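PDB 3UCO: carbonic anhydrase from Coccomyxa sp. PA, which probably catalyses the reversible hydration of carbon dioxide to hydrogencarbonate and a proton, using one zinc ion per subunit. Local coordinates for residues A[38-43]-A[91-96]; A[50-55]-A[101-106]; A[71-76]-A[156-161]. All coordinates share one frame; numbering follows the deposited sequence.

Interaction 1: A[38-43]-A[91-96]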
ATOM      1  N   GLN A  38     -24.742 -11.491   8.869  1.00 54.08           N
ATOM      2  CA  GLN A  38     -24.702 -11.866   7.463  1.00 54.76           C
ATOM      3  C   GLN A  38     -24.011 -13.216   7.345  1.00 55.07           C
ATOM      4  O   GLN A  38     -23.177 -13.595   8.166  1.00 54.98           O
ATOM      5  CB  GLN A  38     -23.918 -10.839   6.636  1.00 54.03           C
ATOM      6  CG  GLN A  38     -22.492 -10.634   7.149  1.00 54.44           C
ATOM      7  CD  GLN A  38     -21.670  -9.671   6.313  1.00 56.29           C
ATOM      8  OE1 GLN A  38     -21.862  -9.547   5.102  1.00 57.66           O
ATOM      9  NE2 GLN A  38     -20.757  -8.960   6.970  1.00 56.12           N
ATOM     10  N   ALA A  39     -24.369 -13.926   6.298  1.00 56.31           N
ATOM     11  CA  ALA A  39     -23.817 -15.234   5.992  1.00 58.47           C
ATOM     12  C   ALA A  39     -23.868 -15.337   4.447  1.00 59.22           C
ATOM     13  O   ALA A  39     -24.573 -16.184   3.888  1.00 61.05           O
ATOM     14  CB  ALA A  39     -24.652 -16.356   6.693  1.00 56.98           C
ATOM     15  N   PRO A  40     -23.150 -14.430   3.740  1.00 59.04           N
ATOM     16  CA  PRO A  40     -23.142 -14.598   2.302  1.00 58.19           C
ATOM     17  C   PRO A  40     -22.370 -15.882   1.902  1.00 57.92           C
ATOM     18  O   PRO A  40     -21.502 -16.363   2.624  1.00 56.58           O
ATOM     19  CB  PRO A  40     -22.393 -13.344   1.834  1.00 57.94           C
ATOM     20  CG  PRO A  40     -21.396 -13.109   2.944  1.00 57.69           C
ATOM     21  CD  PRO A  40     -22.188 -13.389   4.185  1.00 58.36           C
ATOM     22  N   GLU A  41     -22.677 -16.405   0.731  1.00 58.37           N
ATOM     23  CA  GLU A  41     -21.930 -17.539   0.193  1.00 58.59           C
ATOM     24  C   GLU A  41     -20.941 -17.178  -0.901  1.00 56.69           C
ATOM     25  O   GLU A  41     -20.063 -17.995  -1.211  1.00 55.34           O
ATOM     26  CB  GLU A  41     -22.917 -18.574  -0.326  1.00 60.17           C
ATOM     27  CG  GLU A  41     -23.897 -18.973   0.792  1.00 68.42           C
ATOM     28  CD  GLU A  41     -24.343 -20.412   0.706  1.00 79.67           C
ATOM     29  OE1 GLU A  41     -24.419 -21.065   1.792  1.00 82.80           O
ATOM     30  OE2 GLU A  41     -24.600 -20.878  -0.447  1.00 82.95           O
ATOM     31  N   TYR A  42     -21.097 -15.967  -1.464  1.00 54.95           N
ATOM     32  CA  TYR A  42     -20.222 -15.409  -2.502  1.00 54.62           C
ATOM     33  C   TYR A  42     -19.414 -14.215  -2.017  1.00 53.33           C
ATOM     34  O   TYR A  42     -19.964 -13.296  -1.325  1.00 53.78           O
ATOM     35  CB  TYR A  42     -21.022 -14.953  -3.747  1.00 55.39           C
ATOM     36  CG  TYR A  42     -21.755 -16.103  -4.354  1.00 57.59           C
ATOM     37  CD1 TYR A  42     -21.112 -16.985  -5.222  1.00 61.57           C
ATOM     38  CD2 TYR A  42     -23.055 -16.371  -3.978  1.00 59.30           C
ATOM     39  CE1 TYR A  42     -21.772 -18.099  -5.742  1.00 62.27           C
ATOM     40  CE2 TYR A  42     -23.695 -17.463  -4.443  1.00 61.75           C
ATOM     41  CZ  TYR A  42     -23.064 -18.323  -5.331  1.00 62.79           C
ATOM     42  OH  TYR A  42     -23.773 -19.379  -5.805  1.00 64.63           O
ATOM     43  N   LEU A  43     -18.137 -14.223  -2.399  1.00 49.65           N
ATOM     44  CA  LEU A  43     -17.357 -13.026  -2.434  1.00 47.21           C
ATOM     45  C   LEU A  43     -17.307 -12.624  -3.892  1.00 47.14           C
ATOM     46  O   LEU A  43     -16.988 -13.430  -4.751  1.00 47.02           O
ATOM     47  CB  LEU A  43     -15.931 -13.269  -1.931  1.00 46.04           C
ATOM     48  CG  LEU A  43     -14.917 -12.152  -2.275  1.00 45.56           C
ATOM     49  CD1 LEU A  43     -15.474 -10.764  -1.951  1.00 38.98           C
ATOM     50  CD2 LEU A  43     -13.522 -12.351  -1.626  1.00 43.23           C
ATOM     51  N   ASP A  91     -11.835 -16.490   5.863  1.00 54.19           N
ATOM     52  CA  ASP A  91     -11.519 -16.919   7.252  1.00 53.91           C
ATOM     53  C   ASP A  91     -12.604 -16.636   8.308  1.00 56.13           C
ATOM     54  O   ASP A  91     -12.767 -17.429   9.244  1.00 58.14           O
ATOM     55  CB  ASP A  91     -10.235 -16.288   7.738  1.00 52.27           C
ATOM     56  CG  ASP A  91      -9.029 -16.818   7.026  1.00 53.88           C
ATOM     57  OD1 ASP A  91      -9.149 -17.603   6.038  1.00 54.85           O
ATOM     58  OD2 ASP A  91      -7.930 -16.471   7.458  1.00 52.88           O
ATOM     59  N   HIS A  92     -13.340 -15.529   8.215  1.00 57.29           N
ATOM     60  CA  HIS A  92     -14.381 -15.259   9.220  1.00 58.32           C
ATOM     61  C   HIS A  92     -15.790 -15.681   8.734  1.00 58.11           C
ATOM     62  O   HIS A  92     -16.445 -16.418   9.422  1.00 59.11           O
ATOM     63  CB  HIS A  92     -14.327 -13.818   9.748  1.00 58.00           C
ATOM     64  CG  HIS A  92     -13.041 -13.463  10.455  1.00 63.98           C
ATOM     65  ND1 HIS A  92     -12.994 -13.099  11.794  1.00 68.96           N
ATOM     66  CD2 HIS A  92     -11.756 -13.389  10.004  1.00 67.30           C
ATOM     67  CE1 HIS A  92     -11.737 -12.836  12.134  1.00 69.51           C
ATOM     68  NE2 HIS A  92     -10.964 -13.016  11.069  1.00 68.69           N
ATOM     69  N   LEU A  93     -16.255 -15.257   7.561  1.00 57.46           N
ATOM     70  CA  LEU A  93     -17.622 -15.541   7.164  1.00 57.52           C
ATOM     71  C   LEU A  93     -17.767 -16.932   6.516  1.00 58.14           C
ATOM     72  O   LEU A  93     -18.864 -17.416   6.298  1.00 57.58           O
ATOM     73  CB  LEU A  93     -18.165 -14.461   6.226  1.00 57.14           C
ATOM     74  CG  LEU A  93     -18.228 -13.053   6.807  1.00 56.85           C
ATOM     75  CD1 LEU A  93     -18.632 -12.156   5.708  1.00 53.38           C
ATOM     76  CD2 LEU A  93     -19.176 -12.941   7.983  1.00 55.51           C
ATOM     77  N   LYS A  94     -16.645 -17.561   6.215  1.00 59.00           N
ATOM     78  CA  LYS A  94     -16.603 -18.874   5.540  1.00 60.11           C
ATOM     79  C   LYS A  94     -17.466 -18.892   4.292  1.00 59.52           C
ATOM     80  O   LYS A  94     -18.398 -19.693   4.187  1.00 60.93           O
ATOM     81  CB  LYS A  94     -16.920 -20.067   6.491  1.00 60.07           C
ATOM     82  CG  LYS A  94     -15.932 -20.269   7.654  1.00 63.30           C
ATOM     83  CD  LYS A  94     -16.666 -21.005   8.808  1.00 76.93           C
ATOM     84  CE  LYS A  94     -16.196 -20.646  10.268  1.00 82.03           C
ATOM     85  NZ  LYS A  94     -14.705 -20.732  10.392  1.00 83.75           N
ATOM     86  N   ILE A  95     -17.147 -18.025   3.332  1.00 58.41           N
ATOM     87  CA  ILE A  95     -17.852 -18.035   2.034  1.00 57.05           C
ATOM     88  C   ILE A  95     -17.398 -19.283   1.274  1.00 57.15           C
ATOM     89  O   ILE A  95     -16.481 -20.005   1.697  1.00 56.28           O
ATOM     90  CB  ILE A  95     -17.642 -16.733   1.199  1.00 56.47           C
ATOM     91  CG1 ILE A  95     -16.153 -16.386   1.078  1.00 55.18           C
ATOM     92  CG2 ILE A  95     -18.357 -15.583   1.800  1.00 54.74           C
ATOM     93  CD1 ILE A  95     -15.603 -16.651  -0.248  1.00 51.25           C
ATOM     94  N   LYS A  96     -18.070 -19.563   0.177  1.00 57.72           N
ATOM     95  CA  LYS A  96     -17.838 -20.825  -0.558  1.00 58.62           C
ATOM     96  C   LYS A  96     -17.378 -20.563  -1.972  1.00 57.04           C
ATOM     97  O   LYS A  96     -16.703 -21.374  -2.523  1.00 57.68           O
ATOM     98  CB  LYS A  96     -19.137 -21.673  -0.594  1.00 59.62           C
ATOM     99  CG  LYS A  96     -19.393 -22.463   0.697  1.00 64.72           C
ATOM    100  CD  LYS A  96     -20.806 -23.021   0.708  1.00 74.30           C
ATOM    101  CE  LYS A  96     -21.243 -23.393   2.140  1.00 78.12           C
ATOM    102  NZ  LYS A  96     -22.261 -24.486   2.071  1.00 81.37           N
TER
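The backbone N of Lys96 donates to Glu41 O at 2.9 Å, the one hydrogen bond between 38-43 and 91-96. It lies where two parallel neighbours of the beta-class carbonic anhydrase sheet, strands 42-47 and 97-103, begin to pair; His97 continues the pairing with backbone bonds to Glu41 and Leu43. Residues 91-96 form the return limb of a beta-alpha-beta crossover, in which strand 65-70 leads through helix 80-92 into strand 97-103, and Lys94, with positive phi, turns the chain off the helix.

Ile95 fills the angle between the segments. With CG1 between the backbone N and the carbonyl carbon (chi1 51°), CG2 falls anti to the carbonyl carbon and rests on Pro40 O at 3.3 Å, while CD1, at the end of the other branch, reaches Leu43 CB at 3.8 Å. Pro40 CG touches both Ile95 CG2 and Leu93 CD1, 4.0 Å from the latter. Leu93 crosses both Pro40 and Gln38 at about a right angle, CD1 meeting the amide carbon CD of Gln38 at 4.0 Å. The amide oxygen of Gln38 is hydrogen-bonded to Ser50 of the second subunit, tying this corner to that subunit. At the surface the Glu41 and Lys96 side chains run alongside each other in the same direction, with OE1 of Glu41 4.1 Å from NZ of Lys96, too long for a salt bridge.

Interaction 2: A[50-55]-A[101-106]. With ZN (zinc ion), chain C.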
ATOM      1  N   SER A  50     -19.528   1.940 -13.238  1.00 49.34           N
ATOM      2  CA  SER A  50     -20.926   2.191 -12.871  1.00 50.38           C
ATOM      3  C   SER A  50     -22.011   1.377 -13.627  1.00 51.07           C
ATOM      4  O   SER A  50     -23.216   1.468 -13.297  1.00 51.11           O
ATOM      5  CB  SER A  50     -21.229   3.672 -13.021  1.00 50.04           C
ATOM      6  OG  SER A  50     -21.169   3.999 -14.375  1.00 49.45           O
ATOM      7  N   ARG A  51     -21.604   0.582 -14.608  1.00 51.53           N
ATOM      8  CA  ARG A  51     -22.563  -0.263 -15.309  1.00 52.18           C
ATOM      9  C   ARG A  51     -22.518  -1.679 -14.812  1.00 51.72           C
ATOM     10  O   ARG A  51     -23.133  -2.521 -15.425  1.00 52.30           O
ATOM     11  CB  ARG A  51     -22.313  -0.236 -16.839  1.00 52.33           C
ATOM     12  CG  ARG A  51     -22.230   1.203 -17.391  1.00 54.41           C
ATOM     13  CD  ARG A  51     -21.453   1.312 -18.655  1.00 56.05           C
ATOM     14  NE  ARG A  51     -20.083   0.806 -18.572  1.00 61.05           N
ATOM     15  CZ  ARG A  51     -19.202   0.904 -19.569  1.00 63.53           C
ATOM     16  NH1 ARG A  51     -19.565   1.464 -20.726  1.00 65.60           N
ATOM     17  NH2 ARG A  51     -17.963   0.435 -19.440  1.00 62.20           N
ATOM     18  N   VAL A  52     -21.809  -1.975 -13.729  1.00 51.19           N
ATOM     19  CA  VAL A  52     -21.646  -3.379 -13.344  1.00 51.68           C
ATOM     20  C   VAL A  52     -21.957  -3.664 -11.856  1.00 53.74           C
ATOM     21  O   VAL A  52     -20.994  -3.704 -11.049  1.00 55.33           O
ATOM     22  CB  VAL A  52     -20.223  -3.927 -13.739  1.00 50.96           C
ATOM     23  CG1 VAL A  52     -20.180  -5.460 -13.762  1.00 50.34           C
ATOM     24  CG2 VAL A  52     -19.790  -3.406 -15.091  1.00 50.89           C
ATOM     25  N   SER A  53     -23.242  -3.858 -11.469  1.00 53.78           N
ATOM     26  CA  SER A  53     -23.586  -4.145 -10.056  1.00 55.84           C
ATOM     27  C   SER A  53     -23.923  -5.551  -9.815  1.00 56.28           C
ATOM     28  O   SER A  53     -24.975  -6.009 -10.238  1.00 58.13           O
ATOM     29  CB  SER A  53     -24.733  -3.329  -9.598  1.00 55.29           C
ATOM     30  OG  SER A  53     -24.659  -2.188 -10.449  1.00 64.44           O
ATOM     31  N   PRO A  54     -23.037  -6.263  -9.139  1.00 56.47           N
ATOM     32  CA  PRO A  54     -23.274  -7.667  -9.033  1.00 57.15           C
ATOM     33  C   PRO A  54     -24.646  -7.930  -8.408  1.00 58.35           C
ATOM     34  O   PRO A  54     -25.319  -8.873  -8.831  1.00 59.80           O
ATOM     35  CB  PRO A  54     -22.163  -8.150  -8.108  1.00 57.90           C
ATOM     36  CG  PRO A  54     -21.605  -6.878  -7.465  1.00 58.32           C
ATOM     37  CD  PRO A  54     -21.813  -5.823  -8.461  1.00 56.55           C
ATOM     38  N   ALA A  55     -25.054  -7.147  -7.437  1.00 57.88           N
ATOM     39  CA  ALA A  55     -26.281  -7.453  -6.746  1.00 58.97           C
ATOM     40  C   ALA A  55     -27.454  -7.449  -7.673  1.00 60.05           C
ATOM     41  O   ALA A  55     -28.360  -8.218  -7.523  1.00 60.40           O
ATOM     42  CB  ALA A  55     -26.506  -6.495  -5.638  1.00 58.54           C
ATOM     43  N   CYS A 101     -14.804 -11.079 -11.667  1.00 47.76           N
ATOM     44  CA  CYS A 101     -15.561 -10.611 -12.813  1.00 49.02           C
ATOM     45  C   CYS A 101     -14.927  -9.405 -13.474  1.00 49.60           C
ATOM     46  O   CYS A 101     -14.772  -8.377 -12.859  1.00 48.53           O
ATOM     47  CB  CYS A 101     -16.982 -10.246 -12.354  1.00 49.20           C
ATOM     48  SG  CYS A 101     -18.109  -9.582 -13.619  1.00 51.12           S
ATOM     49  N   GLY A 102     -14.613  -9.525 -14.766  1.00 51.40           N
ATOM     50  CA  GLY A 102     -14.170  -8.381 -15.575  1.00 51.87           C
ATOM     51  C   GLY A 102     -15.301  -8.046 -16.522  1.00 52.89           C
ATOM     52  O   GLY A 102     -16.369  -8.701 -16.476  1.00 53.43           O
ATOM     53  N   HIS A 103     -15.091  -7.041 -17.379  1.00 51.93           N
ATOM     54  CA  HIS A 103     -16.144  -6.583 -18.265  1.00 51.84           C
ATOM     55  C   HIS A 103     -15.663  -5.851 -19.578  1.00 51.91           C
ATOM     56  O   HIS A 103     -14.673  -5.102 -19.569  1.00 53.05           O
ATOM     57  CB  HIS A 103     -17.083  -5.690 -17.451  1.00 50.80           C
ATOM     58  CG  HIS A 103     -16.536  -4.319 -17.215  1.00 50.74           C
ATOM     59  ND1 HIS A 103     -16.814  -3.251 -18.047  1.00 47.25           N
ATOM     60  CD2 HIS A 103     -15.697  -3.845 -16.264  1.00 49.09           C
ATOM     61  CE1 HIS A 103     -16.219  -2.168 -17.590  1.00 47.17           C
ATOM     62  NE2 HIS A 103     -15.525  -2.503 -16.512  1.00 52.50           N
ATOM     63  N   TYR A 104     -16.349  -6.059 -20.694  1.00 50.64           N
ATOM     64  CA  TYR A 104     -15.948  -5.395 -21.913  1.00 51.13           C
ATOM     65  C   TYR A 104     -16.122  -3.893 -21.755  1.00 51.90           C
ATOM     66  O   TYR A 104     -16.929  -3.435 -20.952  1.00 53.10           O
ATOM     67  CB  TYR A 104     -16.750  -5.929 -23.083  1.00 51.01           C
ATOM     68  CG  TYR A 104     -16.417  -7.351 -23.264  1.00 50.83           C
ATOM     69  CD1 TYR A 104     -17.354  -8.370 -23.003  1.00 52.04           C
ATOM     70  CD2 TYR A 104     -15.119  -7.700 -23.616  1.00 51.19           C
ATOM     71  CE1 TYR A 104     -16.981  -9.719 -23.121  1.00 52.02           C
ATOM     72  CE2 TYR A 104     -14.742  -9.008 -23.747  1.00 53.18           C
ATOM     73  CZ  TYR A 104     -15.666 -10.001 -23.501  1.00 54.19           C
ATOM     74  OH  TYR A 104     -15.200 -11.246 -23.653  1.00 54.88           O
ATOM     75  N   ASN A 105     -15.340  -3.113 -22.484  1.00 51.60           N
ATOM     76  CA  ASN A 105     -15.433  -1.656 -22.415  1.00 50.86           C
ATOM     77  C   ASN A 105     -14.871  -1.117 -21.074  1.00 50.71           C
ATOM     78  O   ASN A 105     -15.237  -0.027 -20.593  1.00 51.14           O
ATOM     79  CB  ASN A 105     -16.868  -1.161 -22.729  1.00 49.64           C
ATOM     80  CG  ASN A 105     -16.887   0.289 -23.189  1.00 50.89           C
ATOM     81  OD1 ASN A 105     -17.435   1.183 -22.498  1.00 48.36           O
ATOM     82  ND2 ASN A 105     -16.222   0.561 -24.334  1.00 54.68           N
ATOM     83  N   CYS A 106     -13.982  -1.901 -20.457  1.00 50.53           N
ATOM     84  CA  CYS A 106     -13.394  -1.495 -19.184  1.00 48.91           C
ATOM     85  C   CYS A 106     -12.297  -0.428 -19.392  1.00 48.07           C
ATOM     86  O   CYS A 106     -11.282  -0.681 -20.043  1.00 46.98           O
ATOM     87  CB  CYS A 106     -12.870  -2.750 -18.483  1.00 48.80           C
ATOM     88  SG  CYS A 106     -11.952  -2.338 -16.941  1.00 49.28           S
TER
HETATM   89 ZN    ZN C 228     -13.823  -1.592 -15.713  1.00 51.49          ZN
HETATM   90  O   HOH W   1     -14.089   0.665 -15.906  1.00 26.67           O
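The zinc site of this beta-class carbonic anhydrase draws His103 and Cys106 from 101-106, and 50-55 lies against it with Arg51 of the Asp-Arg pair known from the family. His103 NE2 binds the zinc ion at 2.1 Å and Cys106 SG at 2.4 Å; Cys47 and a water complete four ligands. Asp49, also known as a zinc ligand of this protein, is here salt-bridged to NE of Arg51.

The far end of the Arg51 guanidinium grips Asn105. NH1 donates to Asn105 OD1 at 2.8 Å (159° at the hydrogen), and NH2 to Asn105 O at 3.0 Å, with both acceptors in the guanidinium plane. NH2 adds a longer bond to the same OD1, which thus accepts twice, although the amide plane is turned 56° from the guanidinium. NH1 also reaches Val34 O of the second subunit, which further fixes the group.

Arg51 NH2 meets the His103 ring at its edge, near CE1. Opposite faces of that ring carry Cys106 CB and Val52 CG2, the latter a CH-pi contact 4.2 Å from the centroid. Across the ring from the zinc-bound nitrogen, His103 ND1 donates to Tyr104 O at 2.9 Å, approaching from above the carbonyl plane.

Interaction 3: A[71-76]-A[156-161]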
ATOM      1  N   VAL A  71     -10.740  -0.362  -9.494  1.00 38.12           N
ATOM      2  CA  VAL A  71     -10.561   0.009 -10.881  1.00 38.04           C
ATOM      3  C   VAL A  71      -9.860  -1.143 -11.608  1.00 38.48           C
ATOM      4  O   VAL A  71      -8.684  -1.304 -11.473  1.00 38.96           O
ATOM      5  CB  VAL A  71      -9.810   1.390 -11.061  1.00 37.03           C
ATOM      6  CG1 VAL A  71      -9.368   1.611 -12.518  1.00 35.65           C
ATOM      7  CG2 VAL A  71     -10.684   2.519 -10.627  1.00 33.88           C
ATOM      8  N   GLY A  72     -10.584  -1.889 -12.448  1.00 39.96           N
ATOM      9  CA  GLY A  72      -9.987  -2.934 -13.282  1.00 39.25           C
ATOM     10  C   GLY A  72     -10.029  -4.294 -12.612  1.00 40.24           C
ATOM     11  O   GLY A  72      -9.313  -5.198 -13.022  1.00 40.48           O
ATOM     12  N   ASN A  73     -10.875  -4.453 -11.588  1.00 40.02           N
ATOM     13  CA  ASN A  73     -11.001  -5.738 -10.894  1.00 41.27           C
ATOM     14  C   ASN A  73      -9.662  -6.485 -10.640  1.00 41.23           C
ATOM     15  O   ASN A  73      -9.520  -7.687 -11.019  1.00 41.66           O
ATOM     16  CB  ASN A  73     -12.015  -6.673 -11.601  1.00 40.79           C
ATOM     17  CG  ASN A  73     -11.785  -6.775 -13.087  1.00 40.73           C
ATOM     18  OD1 ASN A  73     -12.341  -5.976 -13.841  1.00 40.48           O
ATOM     19  ND2 ASN A  73     -11.004  -7.774 -13.526  1.00 35.55           N
ATOM     20  N   LEU A  74      -8.723  -5.798  -9.978  1.00 40.55           N
ATOM     21  CA  LEU A  74      -7.314  -6.284  -9.817  1.00 40.13           C
ATOM     22  C   LEU A  74      -7.198  -6.917  -8.454  1.00 40.22           C
ATOM     23  O   LEU A  74      -7.774  -6.386  -7.518  1.00 40.02           O
ATOM     24  CB  LEU A  74      -6.301  -5.117  -9.877  1.00 40.09           C
ATOM     25  CG  LEU A  74      -6.365  -4.219 -11.131  1.00 41.61           C
ATOM     26  CD1 LEU A  74      -5.384  -3.087 -10.952  1.00 44.39           C
ATOM     27  CD2 LEU A  74      -6.125  -5.015 -12.528  1.00 38.07           C
ATOM     28  N   VAL A  75      -6.459  -8.037  -8.356  1.00 40.08           N
ATOM     29  CA  VAL A  75      -6.235  -8.757  -7.114  1.00 39.18           C
ATOM     30  C   VAL A  75      -4.746  -8.837  -6.906  1.00 39.86           C
ATOM     31  O   VAL A  75      -4.034  -9.353  -7.736  1.00 41.30           O
ATOM     32  CB  VAL A  75      -6.843 -10.201  -7.194  1.00 40.04           C
ATOM     33  CG1 VAL A  75      -6.497 -11.060  -5.942  1.00 38.77           C
ATOM     34  CG2 VAL A  75      -8.408 -10.123  -7.389  1.00 36.85           C
ATOM     35  N   SER A  76      -4.221  -8.287  -5.832  1.00 40.02           N
ATOM     36  CA  SER A  76      -2.794  -8.397  -5.627  1.00 39.47           C
ATOM     37  C   SER A  76      -2.526  -8.700  -4.129  1.00 39.28           C
ATOM     38  O   SER A  76      -3.209  -8.177  -3.245  1.00 38.62           O
ATOM     39  CB  SER A  76      -2.202  -7.082  -6.014  1.00 39.84           C
ATOM     40  OG  SER A  76      -0.965  -6.929  -5.392  1.00 45.19           O
ATOM     41  N   LEU A 156      -7.791 -11.464 -20.663  1.00 52.15           N
ATOM     42  CA  LEU A 156      -6.499 -11.871 -20.148  1.00 50.91           C
ATOM     43  C   LEU A 156      -6.392 -11.428 -18.691  1.00 50.72           C
ATOM     44  O   LEU A 156      -5.892 -12.179 -17.837  1.00 50.70           O
ATOM     45  CB  LEU A 156      -5.383 -11.268 -20.985  1.00 50.32           C
ATOM     46  CG  LEU A 156      -5.220 -11.933 -22.364  1.00 48.98           C
ATOM     47  CD1 LEU A 156      -4.196 -11.160 -23.139  1.00 47.15           C
ATOM     48  CD2 LEU A 156      -4.814 -13.361 -22.254  1.00 46.20           C
ATOM     49  N   ASN A 157      -6.863 -10.208 -18.420  1.00 49.05           N
ATOM     50  CA  ASN A 157      -6.849  -9.717 -17.074  1.00 47.94           C
ATOM     51  C   ASN A 157      -7.672 -10.621 -16.137  1.00 48.65           C
ATOM     52  O   ASN A 157      -7.222 -10.952 -15.044  1.00 47.73           O
ATOM     53  CB  ASN A 157      -7.404  -8.324 -17.028  1.00 46.99           C
ATOM     54  CG  ASN A 157      -7.174  -7.678 -15.689  1.00 46.57           C
ATOM     55  OD1 ASN A 157      -6.099  -7.815 -15.131  1.00 43.92           O
ATOM     56  ND2 ASN A 157      -8.191  -6.974 -15.152  1.00 43.35           N
ATOM     57  N   VAL A 158      -8.875 -11.023 -16.579  1.00 49.12           N
ATOM     58  CA  VAL A 158      -9.737 -11.886 -15.772  1.00 49.62           C
ATOM     59  C   VAL A 158      -9.006 -13.190 -15.410  1.00 50.09           C
ATOM     60  O   VAL A 158      -8.890 -13.604 -14.227  1.00 49.89           O
ATOM     61  CB  VAL A 158     -11.056 -12.179 -16.486  1.00 49.91           C
ATOM     62  CG1 VAL A 158     -11.726 -13.319 -15.812  1.00 47.60           C
ATOM     63  CG2 VAL A 158     -11.919 -10.928 -16.483  1.00 47.67           C
ATOM     64  N   GLU A 159      -8.426 -13.780 -16.437  1.00 50.26           N
ATOM     65  CA  GLU A 159      -7.636 -14.963 -16.237  1.00 51.60           C
ATOM     66  C   GLU A 159      -6.438 -14.746 -15.267  1.00 50.52           C
ATOM     67  O   GLU A 159      -6.150 -15.628 -14.433  1.00 50.13           O
ATOM     68  CB  GLU A 159      -7.191 -15.557 -17.578  1.00 52.35           C
ATOM     69  CG  GLU A 159      -6.483 -16.889 -17.338  1.00 58.56           C
ATOM     70  CD  GLU A 159      -5.941 -17.560 -18.571  1.00 66.21           C
ATOM     71  OE1 GLU A 159      -6.049 -16.969 -19.708  1.00 69.40           O
ATOM     72  OE2 GLU A 159      -5.385 -18.684 -18.350  1.00 66.56           O
ATOM     73  N   ALA A 160      -5.763 -13.595 -15.374  1.00 48.49           N
ATOM     74  CA  ALA A 160      -4.628 -13.292 -14.505  1.00 47.53           C
ATOM     75  C   ALA A 160      -5.079 -13.154 -13.039  1.00 46.36           C
ATOM     76  O   ALA A 160      -4.431 -13.694 -12.125  1.00 45.54           O
ATOM     77  CB  ALA A 160      -3.919 -12.021 -14.957  1.00 47.30           C
ATOM     78  N   GLN A 161      -6.183 -12.425 -12.839  1.00 45.09           N
ATOM     79  CA  GLN A 161      -6.784 -12.204 -11.509  1.00 44.23           C
ATOM     80  C   GLN A 161      -7.286 -13.498 -10.851  1.00 45.23           C
ATOM     81  O   GLN A 161      -7.079 -13.681  -9.631  1.00 45.80           O
ATOM     82  CB  GLN A 161      -7.875 -11.123 -11.532  1.00 44.19           C
ATOM     83  CG  GLN A 161      -7.403  -9.731 -12.100  1.00 41.28           C
ATOM     84  CD  GLN A 161      -5.941  -9.419 -11.729  1.00 46.37           C
ATOM     85  OE1 GLN A 161      -5.464  -9.631 -10.555  1.00 42.50           O
ATOM     86  NE2 GLN A 161      -5.211  -8.908 -12.717  1.00 44.47           N
TER
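The amides of Gln161 and Asn157, one helical turn apart, face the backbone of loop 71-76 at Val75 and Gly72. Gln161 NE2 donates to Asn157 OD1 at 2.8 Å, which links the two amides and leaves their outer atoms to the loop: Gln161 OE1 accepts from Val75 N at 2.9 Å, and Asn157 ND2 donates to Gly72 O at 3.0 Å. The Gly72 oxygen lies in the amide plane of Asn157, whose CG is anti to the backbone N (chi1 -169°) and carries the amide out to the loop. The Val75 N-H instead comes to Gln161 OE1 from above its carbonyl plane, and the same oxygen also accepts from Asn164. Chi1 of Gln161 lays its CG against Asn73 O at 3.1 Å, and the bend at chi2 (-35°) then swings the amide to Val75.

The Asn73 and Asn157 amides are inclined 43° to each other; their ND2 nitrogens, 3.3 Å apart, are both donors and do not bond. Leu74 crosses Asn157 at about a right angle, its CD2 lying 3.8 Å from Asn157 OD1. A leucine in place of Gln161 would probably leave Val75 N without this acceptor and Asn157 OD1 without its donor, the Asn157 amide then held by its bond to Gly72 O.

The positive phi of Gly72 and Asn73 bends the loop as it leaves strand 65-70 on its way to helix 80-92. Helix 146-167 closes over this bend, Asn157 also touching Cys109 of helix 107-114; Leu74 reaches helix 128-136, and Val75 packs on Ile45 of the parallel strand 42-47.

How the interactions relate
Interactions 2 and 3 adjoin, their centres about 13 Å apart: Asn73 CG lies 3.4 Å from Cys101 O, and Val158 CG2 lies 3.5 Å from Gly102 N, so loop 71-76 and helix 146-167 both press on the strand that leads to His103. Gly72 CA is 4.2 Å from the zinc ligand Cys106 SG, which brings the Gly72 end of interaction 3 up against the metal site of interaction 2. Interaction 1 stands apart, its centre about 22 Å from that of interaction 2 and about 21 Å from that of interaction 3, at the other end of strands 42-47 and 97-103. The second subunit nevertheless brings a zinc site close, since Gln38 meets its segment 50-55 and packs on its Asp49.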